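Long-range contacts in uncharacterized protein (Cytophaga hutchinsonii ATCC 33406, PDB 3FF4), which is of unknown function but probably binds coenzyme A or a related nucleotide through a Rossmann-like domain: residues D60-Y65 and L81-V86; K6-G11 and P54-V59; A23-K28 and E43-T48. All coordinates share one frame; numbering follows the deposited sequence.

Contact 1: D60-Y65 and L81-V86; sequences DTVTLY and LKPKRV
Thr61 and Arg85 meet on one face of two neighbouring strands in the parallel sheet of a Rossmann-like fold. Arg85 grips the hydroxyl of Thr61 side-on with two nitrogens. NE of Arg85 lies 3.0 Å from OG1 of Thr61, and NH2 of Arg85 lies 2.9 Å from it. Both bonds run close to the guanidinium plane, about 10° out of it. The bend of the arginine chain at chi3 (64°) turns NE out of the line of the extended stem and sets it beside that hydroxyl. OG1 of Thr61 donates in turn to OD2 of Asp60 at 2.7 Å, on that oxygen's anti lone pair, so its proton is spoken for. NH1 of Arg85 forms a salt bridge with the terminal OXT of Phe122, which helps to hold the guanidinium in place.

On the other face Val62 CG2 meets Leu81 CD1 and the Pro83 ring, and Leu64 CD1 touches Val86 CG1. The strands pair in parallel, Thr61 beside Arg85 and Val62 beside Val86. Val62 N donates to Arg85 O, and Asp60 O receives Arg85 N, with Lys84 N adding a weak bond. A water links the side chains of Asp60 and Lys84: it donates to Asp60 OD1 at 2.7 Å and accepts from Lys84 NZ at 3.2 Å.

Contact 2: K6-G11 and P54-V59; sequences KTLILG and PVIEGV
Lys6 lays its side chain against the backbone of Glu57 and Gly58, where the loop 54-59 runs back to the sheet of this Rossmann-like domain. The polar part is slight. NZ of Lys6 makes one weak hydrogen bond to the carbonyl O of Glu57, at 3.4 Å. A long, weak ion pair with Glu33 is its second partner.

The van der Waals part is larger. CE of Lys6 touches two carbonyl oxygens, Glu57 O and Gly58 O, each at 3.3 Å. The bends of the lysine chain at chi2 and chi3 bring CE against them. An alanine here would probably leave Glu57 O without its weak ammonium donor and take CE away from both carbonyls, with only CB still near Gly58 O.

The apolar part lies at Leu8. CB of Leu8 is 3.9 Å from CG1 of Val59, and the two side chains cross obliquely. CD1 of Leu8 comes within 4.4 Å of CD1 of Ile56, a loose touch. Tyr77 and Leu81 of helix 75-81 also pack on Leu8. The contact thus rests mainly on close packing, with the lysine ammonium probably giving only a modest electrostatic pull on the carbonyl of Glu57.

Contact 3: A23-K28 and E43-T48; sequences AAERLK and EVLGKT
Val44 N donates to Lys47 O at 2.8 Å in the hairpin that carries Val44 and Leu45 against Ala24 of helix 19-30. The return bond, Lys47 N to Val44 O, closes a type I' beta turn. Gly46 N also makes a weak bond to OE2 of Glu43. Leu45 takes positive phi (44°) in this turn, and its side chain heads for the helix.

The contact itself is apolar. One methyl, CD1 of Leu45, does most of the touching. CD1 of Leu45 lies 3.6 Å from the backbone N of Glu25 and 3.6 Å from the carbonyl carbon of Ala24, and so rests on the peptide that joins them. CD1 of Leu45 is also 3.8 Å from CB of Ala24. CG of Glu25 and CD of Lys28 touch the same methyl more loosely: Glu25 crosses Leu45 at about a right angle, Lys28 at a slant. Beside them CG1 of Val44 meets CB of Ala24 at 3.6 Å.

Phe34 of strand 34-37 touches Ala24, Val44 and Leu45. The two-stranded hairpin is thereby joined to the helix and to an edge strand of the main sheet.

Contacts 1 and 2 adjoin, with centres about 7 Å apart. Strands 7-10 and 61-64 are neighbours in the parallel sheet. Probable hydrogen bonds join them, from Thr63 N to Leu8 O and from Tyr65 N to Leu10 O, both 2.8 Å. Leu81 of contact 1 also packs on Ile56 of contact 2. Contact 3 lies farther out, its centre about 13 Å from that of contact 2 and about 16 Å from that of contact 1. Ile9 CD1 of contact 2 touches Ala24 CB of contact 3 at 3.6 Å, and Tyr65 OH touches Ala23 CB. Along the chain contact 3 is nested within the loop that contact 2 closes, and contact 1 follows.

Contact 1: D60-Y65 and L81-V86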
loop_
_atom_site.group_PDB
_atom_site.type_symbol
_atom_site.label_atom_id
_atom_site.label_comp_id
_atom_site.label_asym_id
_atom_site.label_seq_id
_atom_site.Cartn_x
_atom_site.Cartn_y
_atom_site.Cartn_z
ATOM N N ASP A 60 5.136 5.083 -6.332
ATOM C CA ASP A 60 5.436 6.177 -5.410
ATOM C C ASP A 60 5.254 5.721 -3.956
ATOM O O ASP A 60 6.133 5.922 -3.097
ATOM C CB ASP A 60 4.532 7.378 -5.723
ATOM C CG ASP A 60 4.743 8.553 -4.769
ATOM O OD1 ASP A 60 5.319 9.588 -5.191
ATOM O OD2 ASP A 60 4.297 8.470 -3.602
ATOM N N THR A 61 4.099 5.129 -3.688
ATOM C CA THR A 61 3.680 4.774 -2.350
ATOM C C THR A 61 3.244 3.315 -2.305
ATOM O O THR A 61 2.459 2.867 -3.145
ATOM C CB THR A 61 2.484 5.682 -1.893
ATOM O OG1 THR A 61 2.915 7.041 -1.797
ATOM C CG2 THR A 61 1.940 5.221 -0.541
ATOM N N VAL A 62 3.750 2.568 -1.328
ATOM C CA VAL A 62 3.142 1.291 -0.975
ATOM C C VAL A 62 2.239 1.595 0.241
ATOM O O VAL A 62 2.692 2.154 1.238
ATOM C CB VAL A 62 4.184 0.214 -0.669
ATOM C CG1 VAL A 62 3.508 -1.082 -0.118
ATOM C CG2 VAL A 62 5.046 -0.088 -1.945
ATOM N N THR A 63 0.958 1.271 0.128
ATOM C CA THR A 63 0.055 1.389 1.287
ATOM C C THR A 63 -0.312 -0.004 1.822
ATOM O O THR A 63 -0.834 -0.882 1.105
ATOM C CB THR A 63 -1.187 2.320 1.019
ATOM O OG1 THR A 63 -1.915 2.567 2.245
ATOM C CG2 THR A 63 -2.134 1.727 -0.086
ATOM N N LEU A 64 0.020 -0.202 3.087
ATOM C CA LEU A 64 0.013 -1.509 3.724
ATOM C C LEU A 64 -1.292 -1.841 4.433
ATOM O O LEU A 64 -1.739 -1.082 5.316
ATOM C CB LEU A 64 1.106 -1.571 4.778
ATOM C CG LEU A 64 2.547 -1.746 4.325
ATOM C CD1 LEU A 64 3.387 -1.718 5.593
ATOM C CD2 LEU A 64 2.699 -3.088 3.617
ATOM N N TYR A 65 -1.862 -2.991 4.063
ATOM C CA TYR A 65 -3.015 -3.528 4.755
ATOM C C TYR A 65 -2.778 -4.977 5.120
ATOM O O TYR A 65 -3.677 -5.770 4.965
ATOM C CB TYR A 65 -4.303 -3.376 3.920
ATOM C CG TYR A 65 -4.720 -1.941 3.863
ATOM C CD1 TYR A 65 -5.429 -1.361 4.928
ATOM C CD2 TYR A 65 -4.346 -1.124 2.778
ATOM C CE1 TYR A 65 -5.789 -0.002 4.906
ATOM C CE2 TYR A 65 -4.724 0.246 2.744
ATOM C CZ TYR A 65 -5.434 0.782 3.800
ATOM O OH TYR A 65 -5.778 2.116 3.798
ATOM N N LEU A 81 10.755 -2.728 -4.724
ATOM C CA LEU A 81 9.937 -1.739 -5.409
ATOM C C LEU A 81 10.545 -0.329 -5.344
ATOM O O LEU A 81 10.154 0.559 -6.121
ATOM C CB LEU A 81 8.513 -1.717 -4.865
ATOM C CG LEU A 81 7.659 -2.970 -5.087
ATOM C CD1 LEU A 81 6.350 -2.873 -4.255
ATOM C CD2 LEU A 81 7.373 -3.104 -6.582
ATOM N N LYS A 82 11.470 -0.127 -4.408
ATOM C CA LYS A 82 12.077 1.194 -4.165
ATOM C C LYS A 82 11.035 2.331 -4.172
ATOM O O LYS A 82 11.197 3.316 -4.888
ATOM C CB LYS A 82 13.197 1.477 -5.189
ATOM C CG LYS A 82 14.388 0.518 -5.087
ATOM C CD LYS A 82 15.536 0.945 -6.031
ATOM C CE LYS A 82 16.664 1.693 -5.244
ATOM N NZ LYS A 82 17.527 2.601 -6.096
ATOM N N PRO A 83 9.955 2.209 -3.376
ATOM C CA PRO A 83 8.967 3.289 -3.399
ATOM C C PRO A 83 9.536 4.524 -2.718
ATOM O O PRO A 83 10.480 4.394 -1.958
ATOM C CB PRO A 83 7.836 2.736 -2.531
ATOM C CG PRO A 83 8.494 1.814 -1.577
ATOM C CD PRO A 83 9.623 1.171 -2.380
ATOM N N LYS A 84 8.959 5.699 -2.953
ATOM C CA LYS A 84 9.311 6.888 -2.163
ATOM C C LYS A 84 8.812 6.784 -0.716
ATOM O O LYS A 84 9.446 7.275 0.205
ATOM C CB LYS A 84 8.712 8.138 -2.797
ATOM C CG LYS A 84 9.185 8.378 -4.228
ATOM C CD LYS A 84 8.730 9.737 -4.710
ATOM C CE LYS A 84 9.661 10.820 -4.165
ATOM N NZ LYS A 84 9.293 12.165 -4.674
ATOM N N ARG A 85 7.691 6.101 -0.512
ATOM C CA ARG A 85 7.022 6.136 0.776
ATOM C C ARG A 85 6.272 4.837 1.012
ATOM O O ARG A 85 5.718 4.248 0.070
ATOM C CB ARG A 85 6.030 7.312 0.813
ATOM C CG ARG A 85 5.088 7.342 2.039
ATOM C CD ARG A 85 4.159 8.547 1.993
ATOM N NE ARG A 85 3.256 8.476 0.841
ATOM C CZ ARG A 85 2.334 9.394 0.545
ATOM N NH1 ARG A 85 2.188 10.494 1.320
ATOM N NH2 ARG A 85 1.565 9.222 -0.533
ATOM N N VAL A 86 6.229 4.400 2.271
ATOM C CA VAL A 86 5.398 3.279 2.651
ATOM C C VAL A 86 4.468 3.758 3.780
ATOM O O VAL A 86 4.944 4.319 4.778
ATOM C CB VAL A 86 6.221 2.052 3.098
ATOM C CG1 VAL A 86 5.313 0.935 3.603
ATOM C CG2 VAL A 86 7.095 1.490 1.949
HETATM O O HOH W 1 6.123 12.019 -4.196
#

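Contact 2: K6-G11 and P54-V59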
loop_
_atom_site.group_PDB
_atom_site.type_symbol
_atom_site.label_atom_id
_atom_site.label_comp_id
_atom_site.label_asym_id
_atom_site.label_seq_id
_atom_site.Cartn_x
_atom_site.Cartn_y
_atom_site.Cartn_z
ATOM N N LYS A 6 1.341 7.012 -8.078
ATOM C CA LYS A 6 1.138 5.598 -8.308
ATOM C C LYS A 6 1.283 4.814 -7.011
ATOM O O LYS A 6 2.371 4.760 -6.412
ATOM C CB LYS A 6 2.091 5.046 -9.361
ATOM C CG LYS A 6 1.922 3.539 -9.517
ATOM C CD LYS A 6 2.053 3.115 -10.922
ATOM C CE LYS A 6 3.459 3.118 -11.347
ATOM N NZ LYS A 6 3.441 2.965 -12.822
ATOM N N THR A 7 0.183 4.198 -6.602
ATOM C CA THR A 7 0.034 3.634 -5.249
ATOM C C THR A 7 -0.264 2.134 -5.273
ATOM O O THR A 7 -1.287 1.679 -5.815
ATOM C CB THR A 7 -1.069 4.379 -4.456
ATOM O OG1 THR A 7 -0.708 5.768 -4.383
ATOM C CG2 THR A 7 -1.186 3.800 -3.037
ATOM N N LEU A 8 0.635 1.358 -4.688
ATOM C CA LEU A 8 0.431 -0.097 -4.641
ATOM C C LEU A 8 -0.216 -0.432 -3.285
ATOM O O LEU A 8 0.326 -0.069 -2.227
ATOM C CB LEU A 8 1.773 -0.837 -4.833
ATOM C CG LEU A 8 1.749 -2.364 -5.009
ATOM C CD1 LEU A 8 2.877 -2.726 -5.971
ATOM C CD2 LEU A 8 1.922 -3.074 -3.652
ATOM N N ILE A 9 -1.363 -1.111 -3.325
ATOM C CA ILE A 9 -2.048 -1.602 -2.103
ATOM C C ILE A 9 -1.640 -3.029 -1.850
ATOM O O ILE A 9 -1.969 -3.929 -2.643
ATOM C CB ILE A 9 -3.586 -1.559 -2.284
ATOM C CG1 ILE A 9 -4.013 -0.156 -2.762
ATOM C CG2 ILE A 9 -4.327 -2.086 -0.987
ATOM C CD1 ILE A 9 -5.535 -0.003 -3.109
ATOM N N LEU A 10 -0.934 -3.240 -0.745
ATOM C CA LEU A 10 -0.448 -4.539 -0.374
ATOM C C LEU A 10 -1.329 -5.112 0.753
ATOM O O LEU A 10 -1.373 -4.584 1.875
ATOM C CB LEU A 10 1.030 -4.442 0.050
ATOM C CG LEU A 10 1.773 -5.758 0.272
ATOM C CD1 LEU A 10 1.749 -6.590 -1.017
ATOM C CD2 LEU A 10 3.220 -5.526 0.710
ATOM N N GLY A 11 -2.004 -6.211 0.436
ATOM C CA GLY A 11 -3.127 -6.689 1.220
ATOM C C GLY A 11 -4.470 -6.389 0.556
ATOM O O GLY A 11 -5.523 -6.439 1.220
ATOM N N PRO A 54 5.155 -9.245 -8.893
ATOM C CA PRO A 54 5.986 -8.664 -9.962
ATOM C C PRO A 54 6.620 -7.345 -9.486
ATOM O O PRO A 54 5.963 -6.561 -8.784
ATOM C CB PRO A 54 4.966 -8.395 -11.071
ATOM C CG PRO A 54 3.686 -8.050 -10.280
ATOM C CD PRO A 54 3.712 -9.084 -9.174
ATOM N N VAL A 55 7.885 -7.108 -9.846
ATOM C CA VAL A 55 8.535 -5.841 -9.475
ATOM C C VAL A 55 8.069 -4.730 -10.433
ATOM O O VAL A 55 8.567 -4.594 -11.549
ATOM C CB VAL A 55 10.081 -5.948 -9.397
ATOM C CG1 VAL A 55 10.689 -4.618 -8.933
ATOM C CG2 VAL A 55 10.484 -7.076 -8.446
ATOM N N ILE A 56 7.093 -3.958 -9.991
ATOM C CA ILE A 56 6.482 -2.939 -10.817
ATOM C C ILE A 56 7.290 -1.653 -10.687
ATOM O O ILE A 56 7.643 -1.232 -9.573
ATOM C CB ILE A 56 4.969 -2.755 -10.438
ATOM C CG1 ILE A 56 4.181 -4.019 -10.852
ATOM C CG2 ILE A 56 4.382 -1.489 -11.092
ATOM C CD1 ILE A 56 2.844 -4.202 -10.136
ATOM N N GLU A 57 7.600 -1.035 -11.819
ATOM C CA GLU A 57 8.383 0.189 -11.807
ATOM C C GLU A 57 7.535 1.441 -11.555
ATOM O O GLU A 57 6.330 1.466 -11.824
ATOM C CB GLU A 57 9.238 0.300 -13.074
ATOM C CG GLU A 57 10.428 -0.641 -13.055
ATOM C CD GLU A 57 11.192 -0.620 -14.349
ATOM O OE1 GLU A 57 10.549 -0.695 -15.418
ATOM O OE2 GLU A 57 12.435 -0.524 -14.310
ATOM N N GLY A 58 8.177 2.455 -10.988
ATOM C CA GLY A 58 7.538 3.734 -10.710
ATOM C C GLY A 58 6.509 3.807 -9.589
ATOM O O GLY A 58 5.717 4.744 -9.563
ATOM N N VAL A 59 6.490 2.849 -8.664
ATOM C CA VAL A 59 5.581 2.975 -7.495
ATOM C C VAL A 59 6.025 4.140 -6.589
ATOM O O VAL A 59 7.170 4.193 -6.138
ATOM C CB VAL A 59 5.452 1.649 -6.703
ATOM C CG1 VAL A 59 4.559 1.835 -5.411
ATOM C CG2 VAL A 59 4.842 0.548 -7.606
#

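Contact 3: A23-K28 and E43-T48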
loop_
_atom_site.group_PDB
_atom_site.type_symbol
_atom_site.label_atom_id
_atom_site.label_comp_id
_atom_site.label_asym_id
_atom_site.label_seq_id
_atom_site.Cartn_x
_atom_site.Cartn_y
_atom_site.Cartn_z
ATOM N N ALA A 23 -9.633 1.967 0.649
ATOM C CA ALA A 23 -8.516 2.770 0.164
ATOM C C ALA A 23 -8.497 2.840 -1.359
ATOM O O ALA A 23 -8.252 3.902 -1.920
ATOM C CB ALA A 23 -7.187 2.245 0.684
ATOM N N ALA A 24 -8.742 1.711 -2.020
ATOM C CA ALA A 24 -8.762 1.679 -3.485
ATOM C C ALA A 24 -9.808 2.645 -4.014
ATOM O O ALA A 24 -9.506 3.410 -4.942
ATOM C CB ALA A 24 -9.007 0.269 -4.010
ATOM N N GLU A 25 -10.991 2.639 -3.389
ATOM C CA GLU A 25 -12.081 3.562 -3.742
ATOM C C GLU A 25 -11.681 5.029 -3.590
ATOM O O GLU A 25 -11.946 5.825 -4.488
ATOM C CB GLU A 25 -13.328 3.332 -2.886
ATOM C CG GLU A 25 -14.109 2.088 -3.213
ATOM C CD GLU A 25 -15.418 1.974 -2.412
ATOM O OE1 GLU A 25 -15.413 2.265 -1.183
ATOM O OE2 GLU A 25 -16.448 1.591 -3.024
ATOM N N ARG A 26 -11.075 5.392 -2.451
ATOM C CA ARG A 26 -10.668 6.785 -2.266
ATOM C C ARG A 26 -9.519 7.161 -3.217
ATOM O O ARG A 26 -9.540 8.232 -3.801
ATOM C CB ARG A 26 -10.298 7.119 -0.814
ATOM C CG ARG A 26 -11.410 6.994 0.213
ATOM C CD ARG A 26 -12.529 8.026 0.052
ATOM N NE ARG A 26 -13.552 7.502 -0.838
ATOM C CZ ARG A 26 -14.102 8.183 -1.839
ATOM N NH1 ARG A 26 -13.748 9.431 -2.082
ATOM N NH2 ARG A 26 -15.012 7.616 -2.603
ATOM N N LEU A 27 -8.517 6.290 -3.362
ATOM C CA LEU A 27 -7.405 6.568 -4.279
ATOM C C LEU A 27 -7.937 6.800 -5.673
ATOM O O LEU A 27 -7.604 7.799 -6.337
ATOM C CB LEU A 27 -6.419 5.397 -4.288
ATOM C CG LEU A 27 -5.536 5.300 -3.043
ATOM C CD1 LEU A 27 -4.947 3.893 -2.883
ATOM C CD2 LEU A 27 -4.418 6.401 -3.032
ATOM N N LYS A 28 -8.794 5.880 -6.104
ATOM C CA LYS A 28 -9.384 5.966 -7.426
ATOM C C LYS A 28 -10.163 7.257 -7.600
ATOM O O LYS A 28 -9.980 7.937 -8.596
ATOM C CB LYS A 28 -10.264 4.764 -7.738
ATOM C CG LYS A 28 -10.888 4.859 -9.111
ATOM C CD LYS A 28 -11.635 3.600 -9.500
ATOM C CE LYS A 28 -12.620 3.916 -10.628
ATOM N NZ LYS A 28 -12.307 2.975 -11.705
ATOM N N GLU A 43 -11.184 -9.318 -7.845
ATOM C CA GLU A 43 -11.003 -8.053 -8.569
ATOM C C GLU A 43 -11.441 -6.872 -7.703
ATOM O O GLU A 43 -12.494 -6.929 -7.048
ATOM C CB GLU A 43 -11.841 -8.012 -9.856
ATOM C CG GLU A 43 -13.110 -7.188 -9.663
ATOM C CD GLU A 43 -13.782 -6.791 -10.954
ATOM O OE1 GLU A 43 -13.720 -7.566 -11.934
ATOM O OE2 GLU A 43 -14.387 -5.697 -10.973
ATOM N N VAL A 44 -10.654 -5.798 -7.742
ATOM C CA VAL A 44 -10.937 -4.594 -6.974
ATOM C C VAL A 44 -11.164 -3.496 -8.000
ATOM O O VAL A 44 -10.266 -3.157 -8.780
ATOM C CB VAL A 44 -9.776 -4.216 -6.016
ATOM C CG1 VAL A 44 -10.055 -2.868 -5.334
ATOM C CG2 VAL A 44 -9.548 -5.325 -4.981
ATOM N N LEU A 45 -12.394 -2.994 -8.039
ATOM C CA LEU A 45 -12.780 -1.952 -8.996
ATOM C C LEU A 45 -12.258 -2.219 -10.401
ATOM O O LEU A 45 -11.700 -1.333 -11.040
ATOM C CB LEU A 45 -12.301 -0.583 -8.496
ATOM C CG LEU A 45 -12.703 -0.265 -7.041
ATOM C CD1 LEU A 45 -11.837 0.809 -6.427
ATOM C CD2 LEU A 45 -14.182 0.115 -6.933
ATOM N N GLY A 46 -12.412 -3.443 -10.883
ATOM C CA GLY A 46 -12.056 -3.739 -12.268
ATOM C C GLY A 46 -10.657 -4.296 -12.493
ATOM O O GLY A 46 -10.345 -4.722 -13.600
ATOM N N LYS A 47 -9.813 -4.315 -11.453
ATOM C CA LYS A 47 -8.451 -4.814 -11.596
ATOM C C LYS A 47 -8.289 -6.126 -10.867
ATOM O O LYS A 47 -8.622 -6.237 -9.676
ATOM C CB LYS A 47 -7.445 -3.808 -11.054
ATOM C CG LYS A 47 -7.289 -2.579 -11.895
ATOM C CD LYS A 47 -6.545 -1.526 -11.102
ATOM C CE LYS A 47 -6.087 -0.396 -11.971
ATOM N NZ LYS A 47 -4.632 -0.605 -12.299
ATOM N N THR A 48 -7.784 -7.124 -11.587
ATOM C CA THR A 48 -7.454 -8.411 -10.987
ATOM C C THR A 48 -6.427 -8.164 -9.884
ATOM O O THR A 48 -5.451 -7.463 -10.111
ATOM C CB THR A 48 -6.839 -9.372 -12.049
ATOM O OG1 THR A 48 -7.750 -9.549 -13.147
ATOM C CG2 THR A 48 -6.509 -10.736 -11.441
#